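Local atomic coordinates of N-(5'-phosphoribosyl)anthranilate isomerase (Pyrococcus furiosus, PDB entry 4AAJ), a protein that catalyses the isomerisation of N-(5-phospho-beta-D-ribosyl)anthranilate to 1-(2-carboxyphenylamino)-1-deoxy-D-ribulose 5-phosphate, the third of five steps from chorismate to L-tryptophan. Residues I28-L34 and E63-S68; P131-A135 and R165-V170. All blocks are in the same frame, centred on the assembly; numbering follows the deposited sequence.

Contact 1: I28-L34 and E63-S68; sequences IKSLEEL and EIIENS. With SO4 (sulfate ion), chain D.
The start of helix 31-38 and the loop leading into it meet the 63-68 end of the next barrel helix, 58-67, the backbones coming closest at Leu-31 and Ile-64, whose CA atoms are 5.7 Å apart. These are the first two outer helices of the TIM barrel, joined through strand 43-47, and Ile-28 and Ile-64 both also touch Val-46 on that strand. The CG2 branch of Ile-64 meets CD1 of Ile-28 at 3.8 Å, while its CG1-CD1 arm reaches across to the loop, where CD1 lies against the backbone of Lys-29 and Ser-30. Leu-31 approaches with both methyls: CD2 sits against the carbonyl O of Glu-63 at 3.3 Å, and CD1 faces the carboxylate of Glu-63, the two side chains running at about a right angle to each other. Leu-34, its CG turned opposite the backbone N (chi1 174°), spreads its methyls over the 64-68 backbone, CD2 against the carbonyl O of Ile-64 and CD1 against OG of Ser-68 at 3.3 Å. That hydroxyl is hydrogen-bonded to the carbonyl of Ile-70.

Ser-30 is the N-cap of helix 31-38, its OG accepting from the backbone N of Glu-33 at 3.1 Å. The extended side chain of Glu-33 reaches back to the loop, and its OE1 takes the N-H of Lys-29 on the syn side, 33° out of the carboxylate plane. A sulfate, probably from the crystallisation liquor, accepts from the N-H groups of Leu-31 and Glu-32. Lys-60 NZ binds the same anion and also makes a salt bridge with Glu-63.

Across the segments the contact is van der Waals, aliphatic branches against one another and against backbone carbonyls; the hydrogen bonds gather at the helix N-terminus, whose positive dipole end would probably favour a bound anion.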
ATOM      1  N   ILE A  28       4.334   8.723   4.529  1.00 30.79           N
ATOM      2  CA  ILE A  28       4.637   9.744   5.550  1.00 29.93           C
ATOM      3  C   ILE A  28       6.146   9.914   5.732  1.00 31.50           C
ATOM      4  O   ILE A  28       6.934   8.970   5.523  1.00 30.67           O
ATOM      5  CB  ILE A  28       3.912   9.478   6.902  1.00 29.47           C
ATOM      6  CG1 ILE A  28       4.393   8.168   7.535  1.00 29.64           C
ATOM      7  CG2 ILE A  28       2.397   9.531   6.719  1.00 29.36           C
ATOM      8  CD1 ILE A  28       3.941   7.990   8.981  1.00 29.56           C
ATOM      9  N   LYS A  29       6.558  11.126   6.113  1.00 31.34           N
ATOM     10  CA  LYS A  29       7.970  11.465   6.175  1.00 33.40           C
ATOM     11  C   LYS A  29       8.446  11.936   7.550  1.00 33.82           C
ATOM     12  O   LYS A  29       9.642  12.145   7.750  1.00 35.41           O
ATOM     13  CB  LYS A  29       8.314  12.526   5.129  1.00 34.60           C
ATOM     14  CG  LYS A  29       8.015  12.107   3.696  1.00 37.59           C
ATOM     15  CD  LYS A  29       8.459  13.166   2.695  1.00 40.12           C
ATOM     16  CE  LYS A  29       9.965  13.128   2.497  1.00 41.43           C
ATOM     17  NZ  LYS A  29      10.358  13.904   1.289  1.00 47.33           N
ATOM     18  N   SER A  30       7.522  12.078   8.494  1.00 35.37           N
ATOM     19  CA  SER A  30       7.875  12.600   9.816  1.00 36.45           C
ATOM     20  C   SER A  30       7.049  11.955  10.912  1.00 37.20           C
ATOM     21  O   SER A  30       5.933  11.478  10.672  1.00 34.70           O
ATOM     22  CB  SER A  30       7.639  14.112   9.852  1.00 36.07           C
ATOM     23  OG  SER A  30       6.284  14.405   9.562  1.00 36.79           O
ATOM     24  N   LEU A  31       7.594  11.976  12.124  1.00 38.84           N
ATOM     25  CA  LEU A  31       6.825  11.634  13.322  1.00 39.29           C
ATOM     26  C   LEU A  31       5.564  12.495  13.472  1.00 39.70           C
ATOM     27  O   LEU A  31       4.544  12.022  13.972  1.00 40.11           O
ATOM     28  CB  LEU A  31       7.708  11.704  14.578  1.00 39.54           C
ATOM     29  CG  LEU A  31       8.873  10.703  14.631  1.00 38.32           C
ATOM     30  CD1 LEU A  31       9.955  11.147  15.614  1.00 43.63           C
ATOM     31  CD2 LEU A  31       8.384   9.306  14.972  1.00 38.20           C
ATOM     32  N   GLU A  32       5.628  13.747  13.016  1.00 42.59           N
ATOM     33  CA  GLU A  32       4.460  14.632  13.024  1.00 43.33           C
ATOM     34  C   GLU A  32       3.324  14.074  12.158  1.00 41.62           C
ATOM     35  O   GLU A  32       2.169  14.019  12.584  1.00 39.44           O
ATOM     36  CB  GLU A  32       4.856  16.050  12.573  1.00 48.43           C
ATOM     37  CG  GLU A  32       3.782  17.111  12.774  1.00 55.61           C
ATOM     38  CD  GLU A  32       3.562  17.498  14.235  1.00 60.12           C
ATOM     39  OE1 GLU A  32       4.185  16.894  15.140  1.00 61.51           O
ATOM     40  OE2 GLU A  32       2.752  18.421  14.479  1.00 63.30           O
ATOM     41  N   GLU A  33       3.670  13.633  10.951  1.00 39.59           N
ATOM     42  CA  GLU A  33       2.697  13.020  10.049  1.00 38.98           C
ATOM     43  C   GLU A  33       2.190  11.682  10.596  1.00 34.92           C
ATOM     44  O   GLU A  33       1.040  11.334  10.400  1.00 33.20           O
ATOM     45  CB  GLU A  33       3.305  12.839   8.660  1.00 40.66           C
ATOM     46  CG  GLU A  33       3.215  14.086   7.789  1.00 41.89           C
ATOM     47  CD  GLU A  33       3.858  13.890   6.430  1.00 42.48           C
ATOM     48  OE1 GLU A  33       5.007  13.414   6.380  1.00 43.29           O
ATOM     49  OE2 GLU A  33       3.221  14.224   5.408  1.00 46.17           O
ATOM     50  N   LEU A  34       3.058  10.957  11.297  1.00 35.93           N
ATOM     51  CA  LEU A  34       2.651   9.719  11.968  1.00 35.37           C
ATOM     52  C   LEU A  34       1.505   9.986  12.948  1.00 38.08           C
ATOM     53  O   LEU A  34       0.496   9.295  12.931  1.00 36.85           O
ATOM     54  CB  LEU A  34       3.845   9.052  12.665  1.00 32.71           C
ATOM     55  CG  LEU A  34       3.554   7.815  13.537  1.00 31.01           C
ATOM     56  CD1 LEU A  34       3.004   6.660  12.695  1.00 30.65           C
ATOM     57  CD2 LEU A  34       4.797   7.375  14.284  1.00 30.39           C
ATOM     58  N   GLU A  63      12.666   5.609  13.261  1.00 29.40           N
ATOM     59  CA  GLU A  63      11.914   6.448  14.215  1.00 32.11           C
ATOM     60  C   GLU A  63      10.405   6.323  14.069  1.00 31.32           C
ATOM     61  O   GLU A  63       9.676   6.273  15.064  1.00 30.80           O
ATOM     62  CB  GLU A  63      12.269   7.911  14.035  1.00 33.63           C
ATOM     63  CG  GLU A  63      13.682   8.251  14.443  1.00 34.57           C
ATOM     64  CD  GLU A  63      14.055   9.685  14.127  1.00 35.35           C
ATOM     65  OE1 GLU A  63      13.159  10.508  13.826  1.00 36.88           O
ATOM     66  OE2 GLU A  63      15.260   9.988  14.196  1.00 38.70           O
ATOM     67  N   ILE A  64       9.932   6.297  12.829  1.00 28.82           N
ATOM     68  CA  ILE A  64       8.490   6.227  12.580  1.00 27.48           C
ATOM     69  C   ILE A  64       7.981   4.852  13.007  1.00 28.11           C
ATOM     70  O   ILE A  64       6.946   4.765  13.698  1.00 29.17           O
ATOM     71  CB  ILE A  64       8.146   6.558  11.114  1.00 28.85           C
ATOM     72  CG1 ILE A  64       8.211   8.078  10.900  1.00 28.36           C
ATOM     73  CG2 ILE A  64       6.744   6.093  10.747  1.00 28.50           C
ATOM     74  CD1 ILE A  64       8.476   8.489   9.464  1.00 29.56           C
ATOM     75  N   ILE A  65       8.710   3.807  12.623  1.00 26.15           N
ATOM     76  CA  ILE A  65       8.354   2.414  12.960  1.00 27.12           C
ATOM     77  C   ILE A  65       8.324   2.186  14.479  1.00 28.83           C
ATOM     78  O   ILE A  65       7.362   1.617  15.010  1.00 28.40           O
ATOM     79  CB  ILE A  65       9.296   1.407  12.265  1.00 27.51           C
ATOM     80  CG1 ILE A  65       9.061   1.464  10.738  1.00 28.25           C
ATOM     81  CG2 ILE A  65       9.127  -0.003  12.830  1.00 28.27           C
ATOM     82  CD1 ILE A  65      10.093   0.715   9.912  1.00 27.25           C
ATOM     83  N   GLU A  66       9.370   2.628  15.172  1.00 28.67           N
ATOM     84  CA  GLU A  66       9.467   2.373  16.608  1.00 30.39           C
ATOM     85  C   GLU A  66       8.425   3.125  17.442  1.00 30.18           C
ATOM     86  O   GLU A  66       8.151   2.724  18.586  1.00 31.71           O
ATOM     87  CB  GLU A  66      10.879   2.672  17.120  1.00 31.15           C
ATOM     88  CG  GLU A  66      11.165   4.160  17.256  1.00 31.72           C
ATOM     89  CD  GLU A  66      12.609   4.475  17.581  1.00 34.24           C
ATOM     90  OE1 GLU A  66      13.371   3.545  17.934  1.00 33.06           O
ATOM     91  OE2 GLU A  66      12.968   5.678  17.486  1.00 34.54           O
ATOM     92  N   ASN A  67       7.868   4.208  16.900  1.00 26.84           N
ATOM     93  CA  ASN A  67       6.935   5.056  17.648  1.00 29.29           C
ATOM     94  C   ASN A  67       5.464   4.872  17.277  1.00 29.85           C
ATOM     95  O   ASN A  67       4.575   5.502  17.860  1.00 30.19           O
ATOM     96  CB  ASN A  67       7.330   6.521  17.481  1.00 30.52           C
ATOM     97  CG  ASN A  67       8.576   6.861  18.259  1.00 33.28           C
ATOM     98  OD1 ASN A  67       9.630   7.183  17.690  1.00 33.17           O
ATOM     99  ND2 ASN A  67       8.478   6.756  19.572  1.00 29.17           N
ATOM    100  N   SER A  68       5.206   4.017  16.293  1.00 27.85           N
ATOM    101  CA  SER A  68       3.867   3.920  15.750  1.00 28.52           C
ATOM    102  C   SER A  68       2.954   2.936  16.494  1.00 28.23           C
ATOM    103  O   SER A  68       3.363   1.840  16.855  1.00 30.65           O
ATOM    104  CB  SER A  68       3.931   3.538  14.272  1.00 28.84           C
ATOM    105  OG  SER A  68       2.635   3.526  13.709  1.00 29.41           O
TER
HETATM  106  S   SO4 D1209       9.486  15.042  13.020  0.50 44.03           S
HETATM  107  O1  SO4 D1209      10.018  13.686  12.742  0.50 41.68           O
HETATM  108  O2  SO4 D1209       9.875  15.418  14.395  0.50 42.24           O
HETATM  109  O3  SO4 D1209       8.015  15.098  12.926  0.50 41.96           O
HETATM  110  O4  SO4 D1209      10.074  15.984  12.038  0.50 42.93           O

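Contact 2: P131-A135 and R165-V170; sequences PEEDA and RVSSLV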
ATOM      1  N   PRO A 131     -12.017  -6.773 -19.607  1.00 63.97           N
ATOM      2  CA  PRO A 131     -11.810  -6.748 -18.153  1.00 62.80           C
ATOM      3  C   PRO A 131     -11.708  -8.134 -17.507  1.00 60.27           C
ATOM      4  O   PRO A 131     -10.768  -8.387 -16.744  1.00 55.41           O
ATOM      5  CB  PRO A 131     -13.051  -6.003 -17.630  1.00 62.88           C
ATOM      6  CG  PRO A 131     -14.045  -6.051 -18.744  1.00 62.32           C
ATOM      7  CD  PRO A 131     -13.217  -6.006 -19.990  1.00 63.27           C
ATOM      8  N   GLU A 132     -12.659  -9.013 -17.826  1.00 60.51           N
ATOM      9  CA  GLU A 132     -12.732 -10.363 -17.265  1.00 58.53           C
ATOM     10  C   GLU A 132     -11.436 -11.156 -17.461  1.00 57.07           C
ATOM     11  O   GLU A 132     -10.993 -11.879 -16.558  1.00 54.55           O
ATOM     12  CB  GLU A 132     -13.918 -11.121 -17.875  1.00 64.30           C
ATOM     13  CG  GLU A 132     -14.219 -12.467 -17.228  1.00 69.06           C
ATOM     14  CD  GLU A 132     -14.918 -12.338 -15.887  1.00 72.74           C
ATOM     15  OE1 GLU A 132     -16.088 -11.887 -15.858  1.00 75.31           O
ATOM     16  OE2 GLU A 132     -14.295 -12.681 -14.858  1.00 72.62           O
ATOM     17  N   GLU A 133     -10.832 -11.004 -18.635  1.00 52.42           N
ATOM     18  CA  GLU A 133      -9.620 -11.739 -18.981  1.00 52.39           C
ATOM     19  C   GLU A 133      -8.369 -11.109 -18.384  1.00 50.76           C
ATOM     20  O   GLU A 133      -7.446 -11.822 -17.983  1.00 50.70           O
ATOM     21  CB  GLU A 133      -9.495 -11.877 -20.495  1.00 53.85           C
ATOM     22  CG  GLU A 133     -10.487 -12.878 -21.070  1.00 55.57           C
ATOM     23  CD  GLU A 133     -11.111 -12.418 -22.371  1.00 56.92           C
ATOM     24  OE1 GLU A 133     -10.445 -11.661 -23.106  1.00 54.66           O
ATOM     25  OE2 GLU A 133     -12.271 -12.810 -22.647  1.00 51.37           O
ATOM     26  N   ASP A 134      -8.339  -9.779 -18.332  1.00 48.17           N
ATOM     27  CA  ASP A 134      -7.259  -9.061 -17.658  1.00 46.88           C
ATOM     28  C   ASP A 134      -7.236  -9.354 -16.158  1.00 42.10           C
ATOM     29  O   ASP A 134      -6.161  -9.477 -15.575  1.00 41.78           O
ATOM     30  CB  ASP A 134      -7.346  -7.553 -17.919  1.00 50.51           C
ATOM     31  CG  ASP A 134      -6.762  -7.155 -19.271  1.00 53.47           C
ATOM     32  OD1 ASP A 134      -6.082  -7.992 -19.911  1.00 53.22           O
ATOM     33  OD2 ASP A 134      -6.981  -5.998 -19.692  1.00 52.15           O
ATOM     34  N   ALA A 135      -8.418  -9.475 -15.554  1.00 41.29           N
ATOM     35  CA  ALA A 135      -8.543  -9.858 -14.147  1.00 41.48           C
ATOM     36  C   ALA A 135      -8.015 -11.268 -13.918  1.00 43.39           C
ATOM     37  O   ALA A 135      -7.230 -11.497 -12.995  1.00 44.27           O
ATOM     38  CB  ALA A 135      -9.980  -9.745 -13.672  1.00 42.76           C
ATOM     39  N   ARG A 165     -12.813  -1.624 -13.781  1.00 49.03           N
ATOM     40  CA  ARG A 165     -13.446  -2.907 -14.055  1.00 48.66           C
ATOM     41  C   ARG A 165     -12.556  -4.105 -13.731  1.00 44.94           C
ATOM     42  O   ARG A 165     -13.034  -5.088 -13.166  1.00 43.82           O
ATOM     43  CB  ARG A 165     -13.934  -2.973 -15.508  1.00 53.87           C
ATOM     44  CG  ARG A 165     -15.232  -2.214 -15.766  1.00 58.46           C
ATOM     45  CD  ARG A 165     -16.398  -2.833 -15.008  1.00 62.94           C
ATOM     46  NE  ARG A 165     -16.656  -4.212 -15.424  1.00 68.41           N
ATOM     47  CZ  ARG A 165     -17.190  -5.154 -14.647  1.00 70.96           C
ATOM     48  NH1 ARG A 165     -17.522  -4.883 -13.389  1.00 72.47           N
ATOM     49  NH2 ARG A 165     -17.384  -6.376 -15.128  1.00 72.30           N
ATOM     50  N   VAL A 166     -11.275  -4.028 -14.091  1.00 40.94           N
ATOM     51  CA  VAL A 166     -10.338  -5.110 -13.775  1.00 40.52           C
ATOM     52  C   VAL A 166     -10.266  -5.242 -12.255  1.00 41.85           C
ATOM     53  O   VAL A 166     -10.403  -6.349 -11.712  1.00 40.09           O
ATOM     54  CB  VAL A 166      -8.931  -4.873 -14.362  1.00 40.38           C
ATOM     55  CG1 VAL A 166      -7.993  -6.021 -13.998  1.00 41.48           C
ATOM     56  CG2 VAL A 166      -8.989  -4.715 -15.878  1.00 42.55           C
ATOM     57  N   SER A 167     -10.089  -4.100 -11.580  1.00 41.16           N
ATOM     58  CA  SER A 167      -9.988  -4.061 -10.115  1.00 40.68           C
ATOM     59  C   SER A 167     -11.194  -4.703  -9.420  1.00 41.64           C
ATOM     60  O   SER A 167     -11.022  -5.513  -8.510  1.00 41.23           O
ATOM     61  CB  SER A 167      -9.739  -2.633  -9.617  1.00 40.19           C
ATOM     62  OG  SER A 167      -8.424  -2.224  -9.960  1.00 39.82           O
ATOM     63  N   SER A 168     -12.396  -4.348  -9.874  1.00 42.95           N
ATOM     64  CA  SER A 168     -13.661  -4.932  -9.402  1.00 46.16           C
ATOM     65  C   SER A 168     -13.656  -6.454  -9.357  1.00 45.49           C
ATOM     66  O   SER A 168     -14.103  -7.055  -8.377  1.00 44.10           O
ATOM     67  CB  SER A 168     -14.825  -4.470 -10.290  1.00 47.43           C
ATOM     68  OG  SER A 168     -15.338  -3.222  -9.854  1.00 52.40           O
ATOM     69  N   LEU A 169     -13.146  -7.062 -10.424  1.00 44.69           N
ATOM     70  CA  LEU A 169     -13.182  -8.512 -10.604  1.00 44.99           C
ATOM     71  C   LEU A 169     -12.061  -9.251  -9.877  1.00 44.37           C
ATOM     72  O   LEU A 169     -12.242 -10.393  -9.438  1.00 41.18           O
ATOM     73  CB  LEU A 169     -13.159  -8.845 -12.091  1.00 45.60           C
ATOM     74  CG  LEU A 169     -14.327  -8.278 -12.911  1.00 45.56           C
ATOM     75  CD1 LEU A 169     -13.982  -8.317 -14.387  1.00 46.43           C
ATOM     76  CD2 LEU A 169     -15.637  -9.009 -12.628  1.00 48.02           C
ATOM     77  N   VAL A 170     -10.904  -8.602  -9.746  1.00 40.72           N
ATOM     78  CA  VAL A 170      -9.838  -9.155  -8.913  1.00 38.69           C
ATOM     79  C   VAL A 170     -10.297  -9.111  -7.454  1.00 36.29           C
ATOM     80  O   VAL A 170     -10.139 -10.090  -6.727  1.00 38.65           O
ATOM     81  CB  VAL A 170      -8.483  -8.421  -9.090  1.00 37.37           C
ATOM     82  CG1 VAL A 170      -7.399  -9.082  -8.247  1.00 36.74           C
ATOM     83  CG2 VAL A 170      -8.050  -8.410 -10.549  1.00 36.88           C
TER
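Two outer helices of the (beta/alpha)8 barrel, 131-144 and 165-173, meet at their N-terminal turns, where the short segments cross at -55° with axes 8.3 Å apart. Ala-135 touches three residues of the facing helix, Val-166, Leu-169 and Val-170. Its single methyl, CB, rests on CB of Leu-169 at 3.7 Å and on CG2 of Val-170 at 3.9 Å, a small residue against the flank of the facing helix.

Val-166 divides its two methyls between successive residues of the opposite turn. With CG1 opposite its backbone N (chi1 180°), that branch lies 3.8 Å from the backbone N of Ala-135, and CG2 is set against CB of Asp-134 at 3.9 Å. Asp-134 thus meets it through its methylene; its carboxylate OD2 is hydrogen-bonded to the hydroxyl of Ser-128.

Toward the outside, Leu-169 extends CD1 over the backbone of the first turn, 3.7 Å from CA of Glu-132. Pro-131 presents the CB corner of its ring, which meets CB of Arg-165 at 3.8 Å and also flanks the Leu-169 methyl. The charged ends of Glu-132 and Arg-165 do not touch: OE1 of the glutamate is 5.7 Å from NH2 of the arginine, so any attraction between them would be long-range.

Deeper in, Val-170 continues the apolar seam along helix 131-144, touching Leu-138, Leu-139 and Ile-142, and it also reaches Leu-152 on strand 149-153. On the other flank of helix 165-173, Ser-168 OG hydrogen-bonds to the carbonyl of Val-193 in helix 187-194, linking this pair to the next helix around the barrel.

Overall arrangement
Contacts 1 and 2 lie on opposite sides of the chain's centre, their own centres 35 Å apart and their nearest atoms about 22 Å apart. They come in series along the chain, contact 1 being closed before contact 2 opens. Each joins two successive outer helices of the same monomeric TIM barrel. In contact 1 helices 31-38 and 58-67 are separated by strand 43-47; in contact 2 helices 131-144 and 165-173 are separated by strand 149-153. Those strands belong to the one closed parallel sheet of eight, so the contacts are connected through the barrel rather than by direct touch. Both are thus local helix-helix packings of the outer layer, each between helices adjacent in sequence.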